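Local coordinates for VAO-type flavoprotein oxidase VAO615 (Myceliophthora thermophila, PDB 6F72) that is a secreted, probable oxidoreductase carrying bicovalently bound FAD, which reacts rapidly with molecular oxygen when reduced, though no substrate has yet been identified, at residues 131-136 against 288-293; 411-416 against 475-480; 496-501 against 519-524. One frame throughout, in Å; residues are numbered along the deposited sequence.

Interaction 1. Residues 131-136 against 288-293; sequences TGAADV and VVLSMT. With FAD (flavin-adenine dinucleotide), chain E.
Val-136 and Val-288 share one first torsion, CG1 anti to the backbone N (chi1 180° and -174°), and in this setting the two side chains reach for each other tip to tip. Val-136 CG1 meets Val-288 CG2 at 4.0 Å and sits equally close to Val-288 CG1, so a single methyl of the helix rests against both branches of the strand valine. Leu-290 works differently. Its CG lies anti to the carbonyl carbon, and the two methyls beyond it take different partners. CD1 packs on Ala-133 CB at 3.7 Å, while CD2 goes past Val-136 CG2 at 4.1 Å, the two side chains sliding by in opposite directions. The contact across the two segments is thus wholly apolar, two side chains from each, under the first turn of the helix whose N-cap position is Gly-132. Just before it, Thr-131 N donates to Asp-135 OD2 (2.8 Å), which ties the lead-in of the helix to its first turn.

Between the two packing residues, Val-289 serves the cofactor with its backbone. Its N gives a nearly straight bond to FAD N1A (2.8 Å, 168°), and its O takes one from FAD N6A (2.7 Å). The peptide groups of one residue thereby read the N1/N6 edge of the adenine, in a domain of the PCMH type, the FAD-binding fold of this family. Beyond the strand, the Val-289 and Met-292 side chains lie against helix 227-233. A classic beta bulge sets Leu-290 and Ser-291 together opposite Glu-255, where strand 288-298 pairs with strand 251-257, and His-263 of strand 263-266 touches both Ala-133 and Leu-290 alongside helix 133-146.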
loop_
_atom_site.group_PDB
_atom_site.type_symbol
_atom_site.label_atom_id
_atom_site.label_comp_id
_atom_site.label_asym_id
_atom_site.label_seq_id
_atom_site.Cartn_x
_atom_site.Cartn_y
_atom_site.Cartn_z
ATOM N N THR A 131 -20.574 4.325 8.872
ATOM C CA THR A 131 -21.271 5.320 8.071
ATOM C C THR A 131 -20.853 6.748 8.450
ATOM O O THR A 131 -21.193 7.683 7.733
ATOM C CB THR A 131 -22.797 5.196 8.192
ATOM O OG1 THR A 131 -23.178 5.380 9.560
ATOM C CG2 THR A 131 -23.276 3.847 7.708
ATOM N N GLY A 132 -20.117 6.896 9.556
ATOM C CA GLY A 132 -19.666 8.202 10.063
ATOM C C GLY A 132 -19.016 8.055 11.431
ATOM O O GLY A 132 -18.801 6.934 11.912
ATOM N N ALA A 133 -18.740 9.191 12.069
ATOM C CA ALA A 133 -18.002 9.260 13.344
ATOM C C ALA A 133 -18.682 8.518 14.495
ATOM O O ALA A 133 -18.014 7.937 15.350
ATOM C CB ALA A 133 -17.758 10.719 13.737
ATOM N N ALA A 134 -20.008 8.543 14.502
ATOM C CA ALA A 134 -20.797 7.954 15.580
ATOM C C ALA A 134 -20.609 6.435 15.670
ATOM O O ALA A 134 -20.395 5.897 16.762
ATOM C CB ALA A 134 -22.264 8.332 15.420
ATOM N N ASP A 135 -20.641 5.773 14.511
ATOM C CA ASP A 135 -20.386 4.331 14.395
ATOM C C ASP A 135 -19.043 3.911 15.002
ATOM O O ASP A 135 -18.970 2.894 15.706
ATOM C CB ASP A 135 -20.481 3.892 12.927
ATOM C CG ASP A 135 -21.904 3.947 12.395
ATOM O OD1 ASP A 135 -22.835 4.115 13.210
ATOM O OD2 ASP A 135 -22.103 3.807 11.169
ATOM N N VAL A 136 -18.010 4.719 14.742
ATOM C CA VAL A 136 -16.649 4.506 15.263
ATOM C C VAL A 136 -16.628 4.717 16.778
ATOM O O VAL A 136 -16.146 3.862 17.510
ATOM C CB VAL A 136 -15.614 5.414 14.556
ATOM C CG1 VAL A 136 -14.209 5.189 15.103
ATOM C CG2 VAL A 136 -15.637 5.192 13.052
ATOM N N VAL A 288 -8.460 6.732 13.957
ATOM C CA VAL A 288 -9.304 6.261 12.870
ATOM C C VAL A 288 -9.584 7.445 11.956
ATOM O O VAL A 288 -10.181 8.441 12.388
ATOM C CB VAL A 288 -10.624 5.634 13.390
ATOM C CG1 VAL A 288 -11.417 5.009 12.261
ATOM C CG2 VAL A 288 -10.337 4.591 14.454
ATOM N N VAL A 289 -9.176 7.331 10.697
ATOM C CA VAL A 289 -9.341 8.422 9.731
ATOM C C VAL A 289 -10.690 8.292 9.032
ATOM O O VAL A 289 -11.009 7.214 8.497
ATOM C CB VAL A 289 -8.196 8.435 8.685
ATOM C CG1 VAL A 289 -8.557 9.265 7.457
ATOM C CG2 VAL A 289 -6.883 8.910 9.321
ATOM N N LEU A 290 -11.457 9.383 9.038
ATOM C CA LEU A 290 -12.750 9.455 8.347
ATOM C C LEU A 290 -12.651 10.092 6.970
ATOM O O LEU A 290 -13.412 9.769 6.064
ATOM C CB LEU A 290 -13.771 10.198 9.203
ATOM C CG LEU A 290 -14.124 9.631 10.581
ATOM C CD1 LEU A 290 -14.904 10.688 11.351
ATOM C CD2 LEU A 290 -14.938 8.349 10.480
ATOM N N SER A 291 -11.708 11.019 6.820
ATOM C CA SER A 291 -11.441 11.645 5.534
ATOM C C SER A 291 -10.081 12.301 5.585
ATOM O O SER A 291 -9.516 12.498 6.671
ATOM C CB SER A 291 -12.519 12.695 5.188
ATOM O OG SER A 291 -12.328 13.902 5.910
ATOM N N MET A 292 -9.565 12.624 4.400
ATOM C CA MET A 292 -8.421 13.520 4.250
ATOM C C MET A 292 -8.774 14.618 3.259
ATOM O O MET A 292 -9.621 14.437 2.380
ATOM C CB MET A 292 -7.168 12.745 3.793
ATOM C CG MET A 292 -7.122 12.350 2.325
ATOM S SD MET A 292 -5.532 11.632 1.872
ATOM C CE MET A 292 -5.660 11.674 0.079
ATOM N N THR A 293 -8.151 15.773 3.427
ATOM C CA THR A 293 -8.208 16.804 2.418
ATOM C C THR A 293 -6.807 16.874 1.842
ATOM O O THR A 293 -5.823 16.882 2.590
ATOM C CB THR A 293 -8.659 18.128 3.031
ATOM O OG1 THR A 293 -9.888 17.895 3.720
ATOM C CG2 THR A 293 -8.859 19.205 1.955
HETATM P PA FAD E . -5.825 -1.633 4.112
HETATM O O1A FAD E . -5.207 -3.001 4.249
HETATM O O2A FAD E . -7.321 -1.560 4.241
HETATM O O5B FAD E . -5.133 -0.661 5.190
HETATM C C5B FAD E . -3.724 -0.671 5.423
HETATM C C4B FAD E . -3.387 -0.175 6.824
HETATM O O4B FAD E . -3.927 1.135 7.012
HETATM C C3B FAD E . -3.949 -1.026 7.947
HETATM O O3B FAD E . -2.984 -1.004 9.006
HETATM C C2B FAD E . -5.206 -0.299 8.394
HETATM O O2B FAD E . -5.484 -0.515 9.780
HETATM C C1B FAD E . -4.854 1.152 8.111
HETATM N N9A FAD E . -6.001 2.003 7.715
HETATM C C8A FAD E . -6.582 2.023 6.496
HETATM N N7A FAD E . -7.576 2.945 6.454
HETATM C C5A FAD E . -7.629 3.532 7.660
HETATM C C6A FAD E . -8.452 4.589 8.289
HETATM N N6A FAD E . -9.435 5.184 7.577
HETATM N N1A FAD E . -8.198 4.916 9.577
HETATM C C2A FAD E . -7.222 4.318 10.295
HETATM N N3A FAD E . -6.426 3.348 9.779
HETATM C C4A FAD E . -6.581 2.920 8.492
HETATM N N1 FAD E . 1.788 1.508 -2.494
HETATM C C2 FAD E . 2.466 2.503 -3.119
HETATM O O2 FAD E . 3.070 3.355 -2.424
HETATM N N3 FAD E . 2.509 2.600 -4.466
HETATM C C4 FAD E . 1.907 1.730 -5.292
HETATM O O4 FAD E . 1.977 1.858 -6.536
HETATM C C4X FAD E . 1.137 0.622 -4.683
HETATM N N5 FAD E . 0.488 -0.289 -5.440
HETATM C C5X FAD E . -0.215 -1.313 -4.876
HETATM C C6 FAD E . -0.890 -2.252 -5.686
HETATM C C7 FAD E . -1.614 -3.299 -5.073
HETATM C C7M FAD E . -2.325 -4.304 -5.962
HETATM C C8 FAD E . -1.678 -3.405 -3.570
HETATM C C8M FAD E . -2.509 -4.432 -2.816
HETATM C C9 FAD E . -1.008 -2.466 -2.792
HETATM C C9A FAD E . -0.279 -1.427 -3.380
HETATM N N10 FAD E . 0.381 -0.469 -2.573
HETATM C C10 FAD E . 1.115 0.561 -3.198
HETATM C "C1'" FAD E . 0.366 -0.604 -1.119
HETATM C "C2'" FAD E . -0.499 0.319 -0.314
HETATM O "O2'" FAD E . 0.129 1.600 -0.304
HETATM C "C3'" FAD E . -0.527 -0.279 1.088
HETATM O "O3'" FAD E . -0.839 -1.688 1.042
HETATM C "C4'" FAD E . -1.522 0.448 1.979
HETATM O "O4'" FAD E . -1.347 0.022 3.332
HETATM C "C5'" FAD E . -2.961 0.253 1.498
HETATM O "O5'" FAD E . -3.888 0.849 2.392
HETATM P P FAD E . -5.451 0.501 2.257
HETATM O O1P FAD E . -5.853 0.641 0.817
HETATM O O2P FAD E . -6.132 1.285 3.355
HETATM O O3P FAD E . -5.465 -1.064 2.654
#

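Interaction 2. Residues 411-416 against 475-480; sequences PFTNSR and LCAPAG
Gly-480 N and Phe-412 O make the shortest bond here, almost straight at 2.8 Å and 175°, with the donor standing well above the carbonyl plane. The longer return, Phe-412 N to Gly-480 O (3.3 Å), uses a lone pair in the carbonyl plane. This is the antiparallel ladder between strands 412-419 and 472-480, at one margin of a seven-stranded sheet. At its other end Arg-416 and Cys-476 form a second hydrogen-bonded pair, 3.0 Å from Arg-416 N to Cys-476 O. Between them Asn-414 N reaches Pro-478 O at 2.9 Å, and its ND2 adds a weak bond to the same oxygen. Pro-478 has no N-H to give back; Asn-414 O is met instead by Ala-477 CA at 3.1 Å, a CA-H...O contact.

Several other polar side chains find their partners outside the two strands: Thr-413 OG1 with Phe-410 O, Ser-415 OG with Glu-519 O, Arg-416 with Thr-510 and Asp-507, while Cys-476 is disulfide-bonded to Cys-450. Thr-413 OG1 also touches Ala-479 CB. Packing is tight at Phe-412: CD2 lies 3.2 Å from Gly-480 O, and a side-chain carbon on Gly-480 would collide with Phe-412 CB.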
loop_
_atom_site.group_PDB
_atom_site.type_symbol
_atom_site.label_atom_id
_atom_site.label_comp_id
_atom_site.label_asym_id
_atom_site.label_seq_id
_atom_site.Cartn_x
_atom_site.Cartn_y
_atom_site.Cartn_z
ATOM N N PRO A 411 1.685 -11.865 -2.073
ATOM C CA PRO A 411 1.648 -11.740 -0.602
ATOM C C PRO A 411 3.008 -11.718 0.109
ATOM O O PRO A 411 3.061 -11.618 1.352
ATOM C CB PRO A 411 0.883 -12.995 -0.180
ATOM C CG PRO A 411 1.217 -13.993 -1.235
ATOM C CD PRO A 411 1.285 -13.217 -2.515
ATOM N N PHE A 412 4.082 -11.856 -0.665
ATOM C CA PHE A 412 5.447 -11.797 -0.146
ATOM C C PHE A 412 6.186 -10.612 -0.785
ATOM O O PHE A 412 7.218 -10.786 -1.453
ATOM C CB PHE A 412 6.193 -13.130 -0.364
ATOM C CG PHE A 412 5.387 -14.351 0.010
ATOM C CD1 PHE A 412 5.128 -14.665 1.351
ATOM C CD2 PHE A 412 4.869 -15.186 -0.981
ATOM C CE1 PHE A 412 4.375 -15.788 1.688
ATOM C CE2 PHE A 412 4.117 -16.307 -0.648
ATOM C CZ PHE A 412 3.880 -16.614 0.686
ATOM N N THR A 413 5.638 -9.412 -0.565
ATOM C CA THR A 413 6.166 -8.184 -1.136
ATOM C C THR A 413 7.211 -7.617 -0.181
ATOM O O THR A 413 6.972 -7.488 1.022
ATOM C CB THR A 413 5.042 -7.148 -1.439
ATOM O OG1 THR A 413 4.220 -7.622 -2.516
ATOM C CG2 THR A 413 5.609 -5.788 -1.841
ATOM N N ASN A 414 8.388 -7.337 -0.725
ATOM C CA ASN A 414 9.452 -6.645 0.018
ATOM C C ASN A 414 9.804 -5.378 -0.729
ATOM O O ASN A 414 9.329 -5.179 -1.850
ATOM C CB ASN A 414 10.654 -7.573 0.161
ATOM C CG ASN A 414 10.253 -8.944 0.667
ATOM O OD1 ASN A 414 10.024 -9.143 1.862
ATOM N ND2 ASN A 414 10.137 -9.897 -0.252
ATOM N N SER A 415 10.619 -4.513 -0.117
ATOM C CA SER A 415 10.988 -3.261 -0.751
ATOM C C SER A 415 12.303 -2.689 -0.264
ATOM O O SER A 415 12.749 -2.903 0.877
ATOM C CB SER A 415 9.893 -2.189 -0.557
ATOM O OG SER A 415 9.710 -1.922 0.824
ATOM N N ARG A 416 12.907 -1.921 -1.147
ATOM C CA ARG A 416 13.972 -1.050 -0.735
ATOM C C ARG A 416 13.767 0.290 -1.412
ATOM O O ARG A 416 13.465 0.342 -2.613
ATOM C CB ARG A 416 15.330 -1.687 -1.076
ATOM C CG ARG A 416 16.499 -1.104 -0.296
ATOM C CD ARG A 416 16.503 -1.503 1.174
ATOM N NE ARG A 416 17.685 -0.942 1.800
ATOM C CZ ARG A 416 17.873 -0.754 3.103
ATOM N NH1 ARG A 416 16.933 -1.069 3.987
ATOM N NH2 ARG A 416 19.031 -0.222 3.514
ATOM N N LEU A 475 12.302 2.886 -5.763
ATOM C CA LEU A 475 11.579 2.048 -4.824
ATOM C C LEU A 475 11.314 0.783 -5.592
ATOM O O LEU A 475 10.467 0.768 -6.495
ATOM C CB LEU A 475 10.264 2.679 -4.332
ATOM C CG LEU A 475 9.305 1.960 -3.337
ATOM C CD1 LEU A 475 8.544 0.792 -3.952
ATOM C CD2 LEU A 475 9.979 1.481 -2.063
ATOM N N CYS A 476 12.076 -0.249 -5.257
ATOM C CA CYS A 476 11.917 -1.561 -5.896
ATOM C C CYS A 476 11.219 -2.529 -4.966
ATOM O O CYS A 476 11.541 -2.607 -3.773
ATOM C CB CYS A 476 13.260 -2.115 -6.354
ATOM S SG CYS A 476 13.958 -1.108 -7.677
ATOM N N ALA A 477 10.264 -3.263 -5.532
ATOM C CA ALA A 477 9.474 -4.205 -4.769
ATOM C C ALA A 477 9.590 -5.667 -5.281
ATOM O O ALA A 477 8.683 -6.151 -5.993
ATOM C CB ALA A 477 8.021 -3.752 -4.725
ATOM N N PRO A 478 10.678 -6.382 -4.911
ATOM C CA PRO A 478 10.674 -7.840 -5.154
ATOM C C PRO A 478 9.513 -8.520 -4.432
ATOM O O PRO A 478 9.420 -8.455 -3.201
ATOM C CB PRO A 478 12.024 -8.287 -4.593
ATOM C CG PRO A 478 12.894 -7.111 -4.836
ATOM C CD PRO A 478 12.014 -5.935 -4.479
ATOM N N ALA A 479 8.626 -9.135 -5.209
ATOM C CA ALA A 479 7.388 -9.678 -4.667
ATOM C C ALA A 479 7.220 -11.149 -5.037
ATOM O O ALA A 479 7.259 -11.514 -6.216
ATOM C CB ALA A 479 6.191 -8.852 -5.127
ATOM N N GLY A 480 7.037 -11.966 -4.004
ATOM C CA GLY A 480 6.816 -13.402 -4.142
ATOM C C GLY A 480 5.357 -13.715 -4.359
ATOM O O GLY A 480 4.481 -13.282 -3.584
#

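Interaction 3. Residues 496-501 against 519-524; sequences RYAAET and EANHLY. With FAD (flavin-adenine dinucleotide), chain E.
Ala-499 presses its CB into an Asx turn made by Asn-521, with Leu-523 closing over it; these three residues carry most of the contact. The turn is set by Asn-521 OD1, which accepts from Leu-523 N (2.8 Å, 161°), inside a type I beta turn running from Asn-521 to Tyr-524. Asn-521 has CG anti to the backbone N (chi1 -169°), which carries CG toward helix 488-508; there the amide lies with OD1 3.3 Å from Ala-499 CB, while ND2 comes to 3.7 Å from Ala-498 CB and donates to Asp-495 OD1 farther back on the same helix. An alanine here would remove that amide and would probably leave Leu-523 N and Asp-495 each short of a partner, with a gap beside Ala-499 CB and the turn less firmly fixed to the helix.

Leu-523 brings its CB to 3.6 Å from Ala-499 CB, and farther out, toward the surface, the Leu-523 and Arg-496 side chains cross obliquely, with Leu-523 CD1 against Arg-496 CG. Leu-523 CG also sits over the rim of one face of the His-522 ring, whose NE2 bonds to Asp-495 OD2, so Asp-495 holds two residues of the turn through its two oxygens. Tyr-524 turns its ring edge to the carbonyl oxygen of Ala-499, which lies near the ring plane, and its OH bonds to Asp-507 OD2.

Segment 519-524 lies in the berberine-like region, and at its start Glu-519 enters the flavin site. Glu-519 CG is anti to the carbonyl carbon and the chain is extended beyond it, with OE2 3.6 Å from FAD C10.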
loop_
_atom_site.group_PDB
_atom_site.type_symbol
_atom_site.label_atom_id
_atom_site.label_comp_id
_atom_site.label_asym_id
_atom_site.label_seq_id
_atom_site.Cartn_x
_atom_site.Cartn_y
_atom_site.Cartn_z
ATOM N N ARG A 496 9.091 -16.974 5.361
ATOM C CA ARG A 496 10.334 -16.817 6.130
ATOM C C ARG A 496 11.546 -16.483 5.257
ATOM O O ARG A 496 12.396 -15.664 5.658
ATOM C CB ARG A 496 10.621 -18.015 7.038
ATOM C CG ARG A 496 9.595 -18.203 8.160
ATOM C CD ARG A 496 9.913 -19.417 9.025
ATOM N NE ARG A 496 10.231 -20.611 8.223
ATOM C CZ ARG A 496 9.358 -21.546 7.823
ATOM N NH1 ARG A 496 8.073 -21.485 8.150
ATOM N NH2 ARG A 496 9.789 -22.556 7.090
ATOM N N TYR A 497 11.618 -17.093 4.070
ATOM C CA TYR A 497 12.613 -16.704 3.067
ATOM C C TYR A 497 12.577 -15.194 2.785
ATOM O O TYR A 497 13.630 -14.540 2.786
ATOM C CB TYR A 497 12.468 -17.490 1.756
ATOM C CG TYR A 497 13.314 -16.910 0.638
ATOM C CD1 TYR A 497 14.702 -17.139 0.584
ATOM C CD2 TYR A 497 12.733 -16.109 -0.352
ATOM C CE1 TYR A 497 15.478 -16.575 -0.432
ATOM C CE2 TYR A 497 13.487 -15.559 -1.373
ATOM C CZ TYR A 497 14.852 -15.770 -1.404
ATOM O OH TYR A 497 15.578 -15.201 -2.426
ATOM N N ALA A 498 11.384 -14.640 2.544
ATOM C CA ALA A 498 11.296 -13.227 2.191
ATOM C C ALA A 498 11.827 -12.330 3.329
ATOM O O ALA A 498 12.675 -11.478 3.091
ATOM C CB ALA A 498 9.879 -12.842 1.794
ATOM N N ALA A 499 11.354 -12.592 4.551
ATOM C CA ALA A 499 11.682 -11.817 5.744
ATOM C C ALA A 499 13.144 -11.908 6.176
ATOM O O ALA A 499 13.740 -10.887 6.508
ATOM C CB ALA A 499 10.782 -12.225 6.899
ATOM N N GLU A 500 13.710 -13.111 6.189
ATOM C CA GLU A 500 14.990 -13.315 6.846
ATOM C C GLU A 500 16.173 -13.583 5.918
ATOM O O GLU A 500 17.320 -13.569 6.366
ATOM C CB GLU A 500 14.872 -14.321 8.003
ATOM C CG GLU A 500 14.684 -15.775 7.621
ATOM C CD GLU A 500 13.799 -16.521 8.606
ATOM O OE1 GLU A 500 13.150 -15.877 9.451
ATOM O OE2 GLU A 500 13.746 -17.752 8.539
ATOM N N THR A 501 15.888 -13.750 4.628
ATOM C CA THR A 501 16.917 -13.956 3.623
ATOM C C THR A 501 16.862 -12.896 2.545
ATOM O O THR A 501 17.850 -12.186 2.344
ATOM C CB THR A 501 16.886 -15.397 3.020
ATOM O OG1 THR A 501 17.055 -16.344 4.072
ATOM C CG2 THR A 501 18.000 -15.616 1.998
ATOM N N GLU A 519 5.246 -1.823 1.948
ATOM C CA GLU A 519 5.597 -2.974 1.110
ATOM C C GLU A 519 6.758 -3.722 1.741
ATOM O O GLU A 519 7.908 -3.552 1.353
ATOM C CB GLU A 519 5.907 -2.513 -0.321
ATOM C CG GLU A 519 4.768 -1.714 -0.954
ATOM C CD GLU A 519 4.995 -1.401 -2.418
ATOM O OE1 GLU A 519 6.115 -0.995 -2.798
ATOM O OE2 GLU A 519 4.033 -1.561 -3.199
ATOM N N ALA A 520 6.440 -4.491 2.774
ATOM C CA ALA A 520 7.414 -5.309 3.492
ATOM C C ALA A 520 6.762 -6.614 3.952
ATOM O O ALA A 520 5.548 -6.789 3.812
ATOM C CB ALA A 520 7.951 -4.554 4.685
ATOM N N ASN A 521 7.585 -7.521 4.485
ATOM C CA ASN A 521 7.112 -8.734 5.104
ATOM C C ASN A 521 6.848 -8.504 6.587
ATOM O O ASN A 521 7.641 -7.860 7.253
ATOM C CB ASN A 521 8.159 -9.838 4.920
ATOM C CG ASN A 521 7.625 -11.205 5.298
ATOM O OD1 ASN A 521 7.544 -11.549 6.478
ATOM N ND2 ASN A 521 7.260 -11.987 4.301
ATOM N N HIS A 522 5.741 -9.055 7.095
ATOM C CA HIS A 522 5.365 -8.965 8.522
ATOM C C HIS A 522 6.329 -9.610 9.526
ATOM O O HIS A 522 6.245 -9.328 10.729
ATOM C CB HIS A 522 3.986 -9.580 8.736
ATOM C CG HIS A 522 3.957 -11.065 8.545
ATOM N ND1 HIS A 522 3.367 -11.921 9.453
ATOM C CD2 HIS A 522 4.446 -11.846 7.549
ATOM C CE1 HIS A 522 3.478 -13.164 9.013
ATOM N NE2 HIS A 522 4.126 -13.143 7.861
ATOM N N LEU A 523 7.191 -10.512 9.051
ATOM C CA LEU A 523 8.177 -11.173 9.912
ATOM C C LEU A 523 9.552 -10.489 9.895
ATOM O O LEU A 523 10.435 -10.853 10.694
ATOM C CB LEU A 523 8.318 -12.649 9.558
ATOM C CG LEU A 523 7.080 -13.553 9.561
ATOM C CD1 LEU A 523 7.437 -14.846 8.828
ATOM C CD2 LEU A 523 6.543 -13.830 10.966
ATOM N N TYR A 524 9.722 -9.496 9.010
ATOM C CA TYR A 524 10.988 -8.735 8.878
ATOM C C TYR A 524 11.421 -8.139 10.214
ATOM O O TYR A 524 10.700 -7.348 10.821
ATOM C CB TYR A 524 10.838 -7.658 7.794
ATOM C CG TYR A 524 11.987 -6.679 7.664
ATOM C CD1 TYR A 524 13.290 -7.121 7.414
ATOM C CD2 TYR A 524 11.766 -5.294 7.760
ATOM C CE1 TYR A 524 14.337 -6.213 7.294
ATOM C CE2 TYR A 524 12.809 -4.387 7.618
ATOM C CZ TYR A 524 14.087 -4.855 7.389
ATOM O OH TYR A 524 15.144 -3.968 7.257
HETATM P PA FAD E . -5.825 -1.633 4.112
HETATM O O1A FAD E . -5.207 -3.001 4.249
HETATM O O2A FAD E . -7.321 -1.560 4.241
HETATM O O5B FAD E . -5.133 -0.661 5.190
HETATM C C5B FAD E . -3.724 -0.671 5.423
HETATM C C4B FAD E . -3.387 -0.175 6.824
HETATM O O4B FAD E . -3.927 1.135 7.012
HETATM C C3B FAD E . -3.949 -1.026 7.947
HETATM O O3B FAD E . -2.984 -1.004 9.006
HETATM C C2B FAD E . -5.206 -0.299 8.394
HETATM O O2B FAD E . -5.484 -0.515 9.780
HETATM C C1B FAD E . -4.854 1.152 8.111
HETATM N N9A FAD E . -6.001 2.003 7.715
HETATM C C8A FAD E . -6.582 2.023 6.496
HETATM N N7A FAD E . -7.576 2.945 6.454
HETATM C C5A FAD E . -7.629 3.532 7.660
HETATM C C6A FAD E . -8.452 4.589 8.289
HETATM N N6A FAD E . -9.435 5.184 7.577
HETATM N N1A FAD E . -8.198 4.916 9.577
HETATM C C2A FAD E . -7.222 4.318 10.295
HETATM N N3A FAD E . -6.426 3.348 9.779
HETATM C C4A FAD E . -6.581 2.920 8.492
HETATM N N1 FAD E . 1.788 1.508 -2.494
HETATM C C2 FAD E . 2.466 2.503 -3.119
HETATM O O2 FAD E . 3.070 3.355 -2.424
HETATM N N3 FAD E . 2.509 2.600 -4.466
HETATM C C4 FAD E . 1.907 1.730 -5.292
HETATM O O4 FAD E . 1.977 1.858 -6.536
HETATM C C4X FAD E . 1.137 0.622 -4.683
HETATM N N5 FAD E . 0.488 -0.289 -5.440
HETATM C C5X FAD E . -0.215 -1.313 -4.876
HETATM C C6 FAD E . -0.890 -2.252 -5.686
HETATM C C7 FAD E . -1.614 -3.299 -5.073
HETATM C C7M FAD E . -2.325 -4.304 -5.962
HETATM C C8 FAD E . -1.678 -3.405 -3.570
HETATM C C8M FAD E . -2.509 -4.432 -2.816
HETATM C C9 FAD E . -1.008 -2.466 -2.792
HETATM C C9A FAD E . -0.279 -1.427 -3.380
HETATM N N10 FAD E . 0.381 -0.469 -2.573
HETATM C C10 FAD E . 1.115 0.561 -3.198
HETATM C "C1'" FAD E . 0.366 -0.604 -1.119
HETATM C "C2'" FAD E . -0.499 0.319 -0.314
HETATM O "O2'" FAD E . 0.129 1.600 -0.304
HETATM C "C3'" FAD E . -0.527 -0.279 1.088
HETATM O "O3'" FAD E . -0.839 -1.688 1.042
HETATM C "C4'" FAD E . -1.522 0.448 1.979
HETATM O "O4'" FAD E . -1.347 0.022 3.332
HETATM C "C5'" FAD E . -2.961 0.253 1.498
HETATM O "O5'" FAD E . -3.888 0.849 2.392
HETATM P P FAD E . -5.451 0.501 2.257
HETATM O O1P FAD E . -5.853 0.641 0.817
HETATM O O2P FAD E . -6.132 1.285 3.355
HETATM O O3P FAD E . -5.465 -1.064 2.654
#

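Interactions 2 and 3 are neighbours, centres 9 Å apart, and touch directly: Asn-414 ND2 packs on Ala-498 CB and Thr-413 CG2 on Glu-519 CB, so helix 488-508 and its following loop lie against the edge strand. Interaction 1 stands apart, about 31 Å from interaction 2 and 32 Å from interaction 3 between centres. Interactions 1 and 3 nevertheless meet the same FAD from opposite sides of the chain's centre, one at the adenine, the other at the isoalloxazine. Interaction 2 is almost wholly buried and relies on backbone bonds; interaction 1 is mostly buried, with apolar packing alone between its segments; interaction 3 combines a buried alanine and asparagine with exposed Arg-496 and Leu-523.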